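Local coordinates for protein flavin-dependent thymidylate synthase (Thermus thermophilus, PDB 6J61) that probably catalyses the reductive methylation of dUMP to dTMP, using bound FAD as cofactor, methylenetetrahydrofolate as methyl donor and NADPH as reductant, at residues T85-I91 with T166-Q172; D50-H55 with S254-E258; F102-F108 with L132-Q136. All blocks are in the same frame, centred on the assembly; numbering follows the deposited sequence.

Contact 1 of 3, residues T85-I91 with T166-Q172. With FAD (flavin-adenine dinucleotide), chain J.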
# COMPACT_ATOMS: atom_id res chain seq x y z
N THR A 85 3.80 0.65 -5.20
CA THR A 85 2.39 0.82 -5.53
C THR A 85 1.95 0.14 -6.82
O THR A 85 0.83 0.33 -7.29
CB THR A 85 2.01 2.31 -5.62
OG1 THR A 85 2.85 2.96 -6.59
CG2 THR A 85 2.17 3.00 -4.25
N ALA A 86 2.83 -0.66 -7.40
CA ALA A 86 2.49 -1.34 -8.64
C ALA A 86 2.37 -2.86 -8.48
O ALA A 86 2.76 -3.43 -7.47
CB ALA A 86 3.52 -1.00 -9.71
N SER A 87 1.82 -3.51 -9.50
CA SER A 87 1.69 -4.95 -9.50
C SER A 87 2.67 -5.43 -10.58
O SER A 87 2.61 -5.00 -11.73
CB SER A 87 0.25 -5.36 -9.84
OG SER A 87 -0.65 -4.96 -8.82
N VAL A 88 3.59 -6.30 -10.20
CA VAL A 88 4.57 -6.78 -11.15
C VAL A 88 4.64 -8.29 -11.17
O VAL A 88 4.32 -8.93 -10.17
CB VAL A 88 5.99 -6.21 -10.81
CG1 VAL A 88 6.13 -6.03 -9.32
CG2 VAL A 88 7.07 -7.17 -11.27
N ASN A 89 4.99 -8.84 -12.33
CA ASN A 89 5.19 -10.27 -12.49
C ASN A 89 6.38 -10.45 -13.40
O ASN A 89 6.35 -10.06 -14.56
CB ASN A 89 3.97 -10.98 -13.07
CG ASN A 89 4.04 -12.49 -12.84
OD1 ASN A 89 4.74 -13.22 -13.56
ND2 ASN A 89 3.35 -12.96 -11.81
N GLU A 90 7.43 -11.03 -12.86
CA GLU A 90 8.67 -11.21 -13.59
C GLU A 90 9.00 -12.66 -13.93
O GLU A 90 8.59 -13.59 -13.23
CB GLU A 90 9.80 -10.57 -12.78
CG GLU A 90 11.21 -10.90 -13.25
CD GLU A 90 12.26 -10.02 -12.58
OE1 GLU A 90 12.20 -9.84 -11.34
OE2 GLU A 90 13.15 -9.51 -13.30
N ILE A 91 9.74 -12.84 -15.02
CA ILE A 91 10.21 -14.15 -15.46
C ILE A 91 11.17 -14.66 -14.40
O ILE A 91 12.25 -14.10 -14.21
CB ILE A 91 10.95 -14.03 -16.82
CG1 ILE A 91 9.93 -14.12 -17.96
CG2 ILE A 91 12.01 -15.11 -16.97
CD1 ILE A 91 10.55 -14.13 -19.33
N THR A 166 15.83 -8.92 -18.43
CA THR A 166 14.75 -9.63 -17.76
C THR A 166 13.43 -9.02 -18.21
O THR A 166 13.39 -7.87 -18.65
CB THR A 166 14.88 -9.53 -16.22
OG1 THR A 166 13.76 -10.19 -15.60
CG2 THR A 166 14.91 -8.08 -15.78
N GLU A 167 12.34 -9.79 -18.13
CA GLU A 167 11.05 -9.27 -18.56
C GLU A 167 10.03 -9.35 -17.46
O GLU A 167 10.12 -10.22 -16.58
CB GLU A 167 10.49 -10.04 -19.74
CG GLU A 167 11.39 -10.17 -20.92
CD GLU A 167 10.69 -10.87 -22.08
OE1 GLU A 167 11.40 -11.30 -23.00
OE2 GLU A 167 9.44 -10.97 -22.06
N PHE A 168 9.04 -8.46 -17.53
CA PHE A 168 7.96 -8.43 -16.56
C PHE A 168 6.76 -7.61 -17.01
O PHE A 168 6.82 -6.85 -17.98
CB PHE A 168 8.47 -7.87 -15.22
CG PHE A 168 9.07 -6.49 -15.32
CD1 PHE A 168 10.43 -6.33 -15.57
CD2 PHE A 168 8.29 -5.35 -15.10
CE1 PHE A 168 11.02 -5.05 -15.59
CE2 PHE A 168 8.86 -4.07 -15.12
CZ PHE A 168 10.23 -3.92 -15.36
N TYR A 169 5.65 -7.81 -16.31
CA TYR A 169 4.42 -7.08 -16.55
C TYR A 169 4.34 -6.05 -15.44
O TYR A 169 4.50 -6.38 -14.27
CB TYR A 169 3.22 -8.03 -16.47
CG TYR A 169 2.77 -8.56 -17.81
CD1 TYR A 169 3.71 -8.97 -18.76
CD2 TYR A 169 1.41 -8.65 -18.14
CE1 TYR A 169 3.31 -9.45 -20.00
CE2 TYR A 169 1.00 -9.14 -19.38
CZ TYR A 169 1.95 -9.54 -20.31
OH TYR A 169 1.56 -10.03 -21.54
N TRP A 170 4.11 -4.80 -15.80
CA TRP A 170 4.02 -3.72 -14.83
C TRP A 170 2.62 -3.12 -14.93
O TRP A 170 2.22 -2.59 -15.97
CB TRP A 170 5.12 -2.68 -15.13
CG TRP A 170 5.20 -1.52 -14.17
CD1 TRP A 170 4.70 -0.25 -14.36
CD2 TRP A 170 5.81 -1.51 -12.88
NE1 TRP A 170 4.97 0.53 -13.26
CE2 TRP A 170 5.64 -0.22 -12.34
CE3 TRP A 170 6.48 -2.48 -12.13
CZ2 TRP A 170 6.12 0.13 -11.08
CZ3 TRP A 170 6.97 -2.13 -10.86
CH2 TRP A 170 6.78 -0.83 -10.35
N LYS A 171 1.87 -3.23 -13.84
CA LYS A 171 0.50 -2.70 -13.76
C LYS A 171 0.45 -1.56 -12.75
O LYS A 171 0.73 -1.76 -11.56
CB LYS A 171 -0.47 -3.81 -13.33
CG LYS A 171 -1.93 -3.43 -13.52
CD LYS A 171 -2.56 -2.79 -12.28
CE LYS A 171 -2.93 -3.82 -11.25
NZ LYS A 171 -3.35 -3.22 -9.96
N GLN A 172 0.06 -0.38 -13.20
CA GLN A 172 0.02 0.77 -12.30
C GLN A 172 -1.00 1.83 -12.70
O GLN A 172 -1.20 2.08 -13.87
CB GLN A 172 1.42 1.38 -12.22
CG GLN A 172 1.61 2.42 -11.14
CD GLN A 172 3.08 2.70 -10.90
OE1 GLN A 172 3.85 2.82 -11.86
NE2 GLN A 172 3.47 2.79 -9.63
PA FAD J . 3.25 -8.22 -0.19
O1A FAD J . 4.04 -7.61 -1.28
O2A FAD J . 3.87 -7.77 1.23
O5B FAD J . 1.73 -7.73 -0.31
C5B FAD J . 0.95 -8.30 0.75
C4B FAD J . -0.52 -7.99 0.48
O4B FAD J . -0.76 -6.57 0.62
C3B FAD J . -0.93 -8.35 -0.95
O3B FAD J . -1.35 -9.71 -1.06
C2B FAD J . -2.05 -7.35 -1.24
O2B FAD J . -3.31 -7.82 -0.74
C1B FAD J . -1.55 -6.07 -0.52
N9A FAD J . -0.72 -5.20 -1.40
C8A FAD J . 0.59 -4.81 -1.20
N7A FAD J . 1.01 -4.05 -2.17
C5A FAD J . 0.00 -3.89 -3.07
C6A FAD J . -0.15 -3.19 -4.31
N6A FAD J . 0.88 -2.45 -4.84
N1A FAD J . -1.34 -3.26 -4.95
C2A FAD J . -2.37 -3.96 -4.47
N3A FAD J . -2.27 -4.64 -3.32
C4A FAD J . -1.12 -4.63 -2.59
N1 FAD J . 6.53 -13.44 -8.71
C2 FAD J . 6.94 -13.19 -9.96
O2 FAD J . 7.12 -12.03 -10.28
N3 FAD J . 7.16 -14.17 -10.88
C4 FAD J . 6.96 -15.51 -10.58
O4 FAD J . 7.16 -16.38 -11.41
C4X FAD J . 6.50 -15.85 -9.20
N5 FAD J . 6.27 -17.09 -8.79
C5X FAD J . 5.84 -17.37 -7.52
C6 FAD J . 5.59 -18.74 -7.13
C7 FAD J . 5.15 -19.04 -5.83
C7M FAD J . 4.90 -20.50 -5.47
C8 FAD J . 4.94 -17.99 -4.87
C8M FAD J . 4.47 -18.29 -3.46
C9 FAD J . 5.18 -16.65 -5.23
C9A FAD J . 5.62 -16.31 -6.56
N10 FAD J . 5.86 -14.95 -6.96
C10 FAD J . 6.29 -14.70 -8.26
C1' FAD J . 5.69 -13.79 -6.06
C2' FAD J . 4.22 -13.49 -5.66
O2' FAD J . 3.38 -13.32 -6.82
C3' FAD J . 4.20 -12.23 -4.76
O3' FAD J . 4.75 -11.10 -5.45
C4' FAD J . 5.01 -12.47 -3.46
O4' FAD J . 4.82 -13.80 -2.97
C5' FAD J . 4.57 -11.48 -2.40
O5' FAD J . 3.27 -11.86 -1.95
P FAD J . 2.50 -10.54 -1.48
O1P FAD J . 2.33 -9.61 -2.63
O2P FAD J . 1.07 -10.99 -0.89
O3P FAD J . 3.38 -9.86 -0.26
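A β-sheet edge can serve as scaffold and binding surface at once, as strand 87-90 illustrates. It runs antiparallel to 166-172, the strand axes approaching to 4.5 Å, with Ser-87/Lys-171 and Asn-89/Tyr-169 as hydrogen-bonded pairs (Lys-171 N to Ser-87 O and Tyr-169 N to Asn-89 O, each 2.9 Å). On one face, Val-88 is the bump: its CB sits 4.0 Å from Trp-170 CE3 and its CG2 4.2 Å from Phe-168 CB, filling the dip between the two aromatic residues. Ala-86 lays its methyl over the face of the Trp-170 six-membered ring, while Trp-80 meets both Trp-170 and Phe-168 edge-to-face. The same face carries Glu-90, whose OE2 takes a very short hydrogen bond from Thr-166 OG1 (2.5 Å) and whose OE1 bridges to Arg-82 of the third subunit. The reverse face, with Ser-87, Asn-89, Lys-171 and Tyr-169, is packed by the second subunit. Along its outer edge, strand 87-90 offers Glu-90 N to FAD O2 and Glu-90 O to FAD N3, both at 2.8 Å, so the flavin pyrimidine ring docks like one more strand. Such pairing of the predicted ThyX motif with strand 165-173 presents it to an FAD site shared among subunits.

Contact 2 of 3, residues D50-H55 with S254-E258. With FAD (flavin-adenine dinucleotide), chain E.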
# COMPACT_ATOMS: atom_id res chain seq x y z
N ASP A 50 -7.50 19.76 -14.95
CA ASP A 50 -6.43 20.66 -14.56
C ASP A 50 -6.56 20.98 -13.08
O ASP A 50 -5.59 21.01 -12.34
CB ASP A 50 -6.49 21.96 -15.34
CG ASP A 50 -5.32 22.85 -15.04
OD1 ASP A 50 -4.23 22.60 -15.61
OD2 ASP A 50 -5.46 23.78 -14.21
N TYR A 51 -7.80 21.24 -12.67
CA TYR A 51 -8.10 21.57 -11.29
C TYR A 51 -7.70 20.46 -10.31
O TYR A 51 -7.08 20.72 -9.27
CB TYR A 51 -9.60 21.89 -11.18
CG TYR A 51 -10.08 22.16 -9.78
CD1 TYR A 51 -10.30 21.12 -8.88
CD2 TYR A 51 -10.29 23.47 -9.33
CE1 TYR A 51 -10.69 21.37 -7.58
CE2 TYR A 51 -10.68 23.73 -8.02
CZ TYR A 51 -10.88 22.67 -7.15
OH TYR A 51 -11.26 22.90 -5.85
N LEU A 52 -8.05 19.22 -10.65
CA LEU A 52 -7.75 18.07 -9.79
C LEU A 52 -6.25 17.88 -9.57
O LEU A 52 -5.80 17.55 -8.48
CB LEU A 52 -8.35 16.79 -10.39
CG LEU A 52 -9.88 16.72 -10.50
CD1 LEU A 52 -10.28 15.46 -11.25
CD2 LEU A 52 -10.50 16.75 -9.12
N MET A 53 -5.48 18.10 -10.63
CA MET A 53 -4.03 17.98 -10.58
C MET A 53 -3.47 19.05 -9.64
O MET A 53 -2.68 18.76 -8.75
CB MET A 53 -3.48 18.15 -12.01
CG MET A 53 -1.97 18.20 -12.15
SD MET A 53 -1.19 16.62 -11.92
CE MET A 53 -1.74 15.76 -13.35
N ARG A 54 -3.91 20.30 -9.83
CA ARG A 54 -3.49 21.45 -9.03
C ARG A 54 -3.74 21.30 -7.53
O ARG A 54 -2.86 21.61 -6.72
CB ARG A 54 -4.25 22.71 -9.45
CG ARG A 54 -3.75 23.41 -10.68
CD ARG A 54 -4.50 24.72 -10.86
NE ARG A 54 -5.88 24.54 -11.31
CZ ARG A 54 -6.86 25.42 -11.12
NH1 ARG A 54 -6.62 26.56 -10.49
NH2 ARG A 54 -8.07 25.17 -11.58
N HIS A 55 -4.94 20.85 -7.18
CA HIS A 55 -5.33 20.70 -5.79
C HIS A 55 -5.00 19.37 -5.11
O HIS A 55 -5.44 19.12 -3.98
CB HIS A 55 -6.82 20.99 -5.65
CG HIS A 55 -7.18 22.41 -5.96
ND1 HIS A 55 -7.72 23.26 -5.02
CD2 HIS A 55 -7.04 23.14 -7.09
CE1 HIS A 55 -7.89 24.45 -5.55
NE2 HIS A 55 -7.48 24.41 -6.81
N SER A 254 -9.20 31.48 -10.78
CA SER A 254 -8.62 30.58 -9.78
C SER A 254 -7.13 30.29 -9.95
O SER A 254 -6.37 30.36 -8.98
CB SER A 254 -9.40 29.27 -9.77
OG SER A 254 -10.77 29.51 -9.54
N ARG A 255 -6.70 29.95 -11.16
CA ARG A 255 -5.29 29.67 -11.38
C ARG A 255 -4.47 30.86 -10.88
O ARG A 255 -3.53 30.70 -10.11
CB ARG A 255 -5.00 29.46 -12.88
CG ARG A 255 -4.79 28.01 -13.30
CD ARG A 255 -3.66 27.35 -12.50
NE ARG A 255 -2.31 27.54 -13.03
CZ ARG A 255 -1.93 27.18 -14.25
NH1 ARG A 255 -2.79 26.60 -15.08
NH2 ARG A 255 -0.67 27.35 -14.64
N LEU A 256 -4.86 32.05 -11.33
CA LEU A 256 -4.18 33.28 -10.94
C LEU A 256 -4.22 33.51 -9.43
O LEU A 256 -3.19 33.69 -8.79
CB LEU A 256 -4.83 34.49 -11.64
CG LEU A 256 -3.96 35.44 -12.48
CD1 LEU A 256 -4.67 36.78 -12.50
CD2 LEU A 256 -2.57 35.60 -11.90
N LYS A 257 -5.42 33.53 -8.88
CA LYS A 257 -5.59 33.74 -7.45
C LYS A 257 -4.72 32.76 -6.67
O LYS A 257 -3.98 33.15 -5.77
CB LYS A 257 -7.06 33.57 -7.06
CG LYS A 257 -7.34 33.77 -5.59
CD LYS A 257 -8.83 33.77 -5.31
CE LYS A 257 -9.10 33.79 -3.81
NZ LYS A 257 -8.42 34.94 -3.14
N GLU A 258 -4.81 31.49 -7.04
CA GLU A 258 -4.03 30.44 -6.39
C GLU A 258 -2.53 30.69 -6.50
O GLU A 258 -1.82 30.63 -5.50
CB GLU A 258 -4.37 29.08 -7.00
CG GLU A 258 -5.74 28.56 -6.61
CD GLU A 258 -6.20 27.41 -7.51
OE1 GLU A 258 -5.35 26.76 -8.13
OE2 GLU A 258 -7.42 27.16 -7.58
PA FAD E . -2.56 7.98 1.20
O1A FAD E . -3.90 7.33 1.22
O2A FAD E . -1.87 7.81 2.65
O5B FAD E . -1.67 7.25 0.09
C5B FAD E . -0.45 7.97 -0.08
C4B FAD E . 0.18 7.54 -1.40
O4B FAD E . 0.46 6.11 -1.36
C3B FAD E . -0.77 7.77 -2.56
O3B FAD E . -0.62 9.07 -3.14
C2B FAD E . -0.43 6.64 -3.52
O2B FAD E . 0.66 7.03 -4.36
C1B FAD E . -0.07 5.47 -2.57
N9A FAD E . -1.23 4.60 -2.23
C8A FAD E . -1.76 4.38 -0.98
N7A FAD E . -2.77 3.56 -1.03
C5A FAD E . -2.96 3.18 -2.31
C6A FAD E . -3.88 2.32 -2.98
N6A FAD E . -4.85 1.65 -2.25
N1A FAD E . -3.78 2.17 -4.33
C2A FAD E . -2.84 2.81 -5.04
N3A FAD E . -1.96 3.63 -4.45
C4A FAD E . -1.98 3.84 -3.11
N1 FAD E . -11.68 12.25 -1.75
C2 FAD E . -12.91 11.84 -2.09
O2 FAD E . -13.21 10.67 -1.88
N3 FAD E . -13.84 12.66 -2.65
C4 FAD E . -13.58 13.99 -2.91
O4 FAD E . -14.43 14.71 -3.41
C4X FAD E . -12.22 14.51 -2.56
N5 FAD E . -11.84 15.77 -2.77
C5X FAD E . -10.60 16.21 -2.45
C6 FAD E . -10.24 17.58 -2.70
C7 FAD E . -8.97 18.05 -2.37
C7M FAD E . -8.64 19.50 -2.65
C8 FAD E . -8.00 17.18 -1.77
C8M FAD E . -6.62 17.68 -1.40
C9 FAD E . -8.33 15.83 -1.51
C9A FAD E . -9.63 15.32 -1.84
N10 FAD E . -9.99 13.95 -1.60
C10 FAD E . -11.27 13.52 -1.95
C1' FAD E . -9.07 12.99 -0.98
C2' FAD E . -8.08 12.36 -1.97
O2' FAD E . -8.76 11.90 -3.14
C3' FAD E . -7.32 11.20 -1.28
O3' FAD E . -8.21 10.12 -0.97
C4' FAD E . -6.62 11.68 0.02
O4' FAD E . -6.13 13.02 -0.12
C5' FAD E . -5.46 10.75 0.35
O5' FAD E . -4.35 11.15 -0.46
P FAD E . -3.35 9.91 -0.60
O1P FAD E . -4.08 8.74 -1.16
O2P FAD E . -2.17 10.35 -1.58
O3P FAD E . -2.70 9.58 0.88
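Where two helices stand too far apart to interlock, long charged side chains can span the gap; here the axes of 50-54 and 254-258 are 12.2 Å apart at closest approach and nearly parallel, at 16°. Asp-50 opens the network. Its OD1 is hydrogen-bonded to His-218, and its OD2 holds Arg-54 NE at 3.0 Å, one helical turn on, while making a long ion pair with Arg-255 NH1 (4.0 Å). Arg-54 has the most surface covered by the other segment: its NH1 forms a salt bridge to Glu-258 OE1 (2.7 Å), although as a hydrogen bond this is weak, and Arg-255 CG lies over one face of its guanidinium. His-55, the first residue to leave helical geometry, donates from NE2 to Glu-258 OE2 at 2.9 Å, so both carboxylate oxygens are engaged. Its backbone O lies 3.2 Å from FAD C8M. The result is a salt-bridge network with a His-carboxylate hydrogen bond, joining a ThyX-core helix beside the flavin to helix 253-263, probably part of the extra C-terminal domain.

Contact 3 of 3, residues F102-F108 with L132-Q136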
# COMPACT_ATOMS: atom_id res chain seq x y z
N PHE A 102 22.40 -9.45 -22.92
CA PHE A 102 22.99 -8.47 -22.04
C PHE A 102 22.93 -7.07 -22.59
O PHE A 102 22.98 -6.85 -23.79
CB PHE A 102 24.45 -8.82 -21.75
CG PHE A 102 24.63 -10.14 -21.07
CD1 PHE A 102 24.58 -11.32 -21.81
CD2 PHE A 102 24.84 -10.21 -19.70
CE1 PHE A 102 24.75 -12.55 -21.19
CE2 PHE A 102 25.01 -11.43 -19.07
CZ PHE A 102 24.97 -12.61 -19.82
N TYR A 103 22.83 -6.11 -21.67
CA TYR A 103 22.79 -4.71 -22.04
C TYR A 103 24.20 -4.18 -22.22
O TYR A 103 24.97 -4.05 -21.26
CB TYR A 103 22.09 -3.90 -20.95
CG TYR A 103 22.47 -2.45 -20.97
CD1 TYR A 103 22.19 -1.66 -22.09
CD2 TYR A 103 23.10 -1.86 -19.88
CE1 TYR A 103 22.53 -0.31 -22.13
CE2 TYR A 103 23.45 -0.51 -19.90
CZ TYR A 103 23.16 0.26 -21.03
OH TYR A 103 23.47 1.61 -21.05
N GLU A 104 24.56 -3.86 -23.46
CA GLU A 104 25.88 -3.32 -23.72
C GLU A 104 25.69 -1.84 -24.02
O GLU A 104 25.11 -1.46 -25.03
CB GLU A 104 26.53 -4.08 -24.89
CG GLU A 104 26.75 -5.56 -24.57
CD GLU A 104 27.59 -6.29 -25.62
OE1 GLU A 104 28.71 -5.82 -25.92
OE2 GLU A 104 27.13 -7.33 -26.14
N PRO A 105 26.16 -0.98 -23.12
CA PRO A 105 26.04 0.46 -23.27
C PRO A 105 26.61 1.00 -24.58
O PRO A 105 27.48 0.39 -25.19
CB PRO A 105 26.78 1.00 -22.06
CG PRO A 105 27.84 -0.02 -21.84
CD PRO A 105 27.08 -1.31 -22.01
N GLU A 106 26.09 2.15 -25.00
CA GLU A 106 26.54 2.82 -26.21
C GLU A 106 27.95 3.25 -25.85
O GLU A 106 28.88 3.13 -26.64
CB GLU A 106 25.68 4.05 -26.46
CG GLU A 106 25.54 4.45 -27.91
CD GLU A 106 24.42 3.71 -28.61
OE1 GLU A 106 24.42 2.46 -28.57
OE2 GLU A 106 23.54 4.38 -29.20
N ALA A 107 28.09 3.74 -24.62
CA ALA A 107 29.36 4.20 -24.10
C ALA A 107 29.28 4.33 -22.58
O ALA A 107 28.21 4.61 -22.03
CB ALA A 107 29.73 5.54 -24.72
N PHE A 108 30.40 4.12 -21.90
CA PHE A 108 30.44 4.24 -20.44
C PHE A 108 30.53 5.70 -20.07
O PHE A 108 31.06 6.50 -20.83
CB PHE A 108 31.65 3.50 -19.87
CG PHE A 108 31.46 2.02 -19.76
CD1 PHE A 108 30.62 1.48 -18.80
CD2 PHE A 108 32.14 1.16 -20.61
CE1 PHE A 108 30.45 0.11 -18.69
CE2 PHE A 108 31.97 -0.21 -20.51
CZ PHE A 108 31.13 -0.74 -19.55
N LEU A 132 33.81 -5.67 -20.39
CA LEU A 132 32.43 -5.96 -20.02
C LEU A 132 32.01 -7.19 -20.81
O LEU A 132 31.41 -8.12 -20.26
CB LEU A 132 31.52 -4.79 -20.39
CG LEU A 132 30.02 -5.09 -20.34
CD1 LEU A 132 29.62 -5.48 -18.93
CD2 LEU A 132 29.24 -3.88 -20.80
N ARG A 133 32.32 -7.18 -22.10
CA ARG A 133 31.96 -8.30 -22.96
C ARG A 133 32.60 -9.59 -22.46
O ARG A 133 31.99 -10.66 -22.51
CB ARG A 133 32.39 -8.02 -24.40
CG ARG A 133 31.54 -6.97 -25.10
CD ARG A 133 32.03 -6.66 -26.52
NE ARG A 133 31.14 -5.70 -27.18
CZ ARG A 133 31.39 -5.11 -28.35
NH1 ARG A 133 32.50 -5.37 -29.02
NH2 ARG A 133 30.50 -4.25 -28.84
N LYS A 134 33.83 -9.47 -21.97
CA LYS A 134 34.58 -10.61 -21.46
C LYS A 134 33.87 -11.27 -20.28
O LYS A 134 33.50 -12.45 -20.35
CB LYS A 134 35.98 -10.14 -21.02
CG LYS A 134 37.09 -11.14 -21.28
CD LYS A 134 36.96 -12.39 -20.42
CE LYS A 134 38.13 -13.35 -20.67
NZ LYS A 134 38.19 -13.89 -22.08
N VAL A 135 33.68 -10.52 -19.20
CA VAL A 135 33.02 -11.05 -18.01
C VAL A 135 31.62 -11.57 -18.32
O VAL A 135 31.14 -12.51 -17.68
CB VAL A 135 32.96 -10.00 -16.86
CG1 VAL A 135 34.09 -9.01 -17.02
CG2 VAL A 135 31.62 -9.30 -16.84
N GLN A 136 30.94 -10.97 -19.29
CA GLN A 136 29.62 -11.45 -19.66
C GLN A 136 29.79 -12.85 -20.21
O GLN A 136 28.99 -13.75 -19.94
CB GLN A 136 28.98 -10.57 -20.73
CG GLN A 136 28.70 -9.14 -20.31
CD GLN A 136 28.05 -8.33 -21.41
OE1 GLN A 136 27.88 -7.12 -21.29
NE2 GLN A 136 27.69 -8.99 -22.50
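One salt bridge and a set of apolar contacts can hold an irregular loop to a helix, as 102-108 and 132-136, the first turn of helix 132-148, illustrate. The one hydrogen bond between the two segments is also a salt bridge: Arg-133 NE donates to Glu-104 OE1 at 2.7 Å with an angle of 156°, the carboxylate meeting the guanidinium near its plane. Gln-136, although close to the loop, finds no polar partner in it. Its NE2 rests 3.3 Å from Phe-102 CB, its CB lies over the face of the Phe-102 ring, 4.3 Å from the centroid, and its OE1 accepts a weak hydrogen bond from Asn-163. Within the helix, Gln-136 N is bonded to Leu-132 O at 3.0 Å. The loop's backbone looks elsewhere: Phe-102 O accepts from Lys-12, Tyr-103 pairs with Asn-163, and Glu-104 N donates to Asp-11. Around these bonds, Leu-132 CD2 fills the apolar space, 3.6 Å from Pro-105 CD and 3.9 Å from Phe-108 CZ, and Leu-132 also packs on Val-159 of the third subunit. This is loop-to-helix packing, mixed polar and apolar, that ties the chain following the ThyX motif to the start of helix 132-148 at a subunit interface.

How the contacts relate
Contacts 1 and 2 show how one chain serves several copies of a shared cofactor site. They lie on opposite sides of the chain's centre, 34 Å apart between centres, and touch different flavin rings: contact 1 holds the pyrimidine edge of one, contact 2 borders the dimethylbenzene end of another. Thr-85 of contact 1 also touches the ribose of the FAD beside contact 2, which Glu-90 O of the second subunit bonds. Contact 3 touches no flavin. It is about 25 Å from contact 1 between centres (nearest atoms about 8 Å), and both meet the third subunit; contact 2 is about 47 Å away by centres. Its Phe-102 side chain lies about 10 Å from that of Arg-157, predicted to bind dUMP.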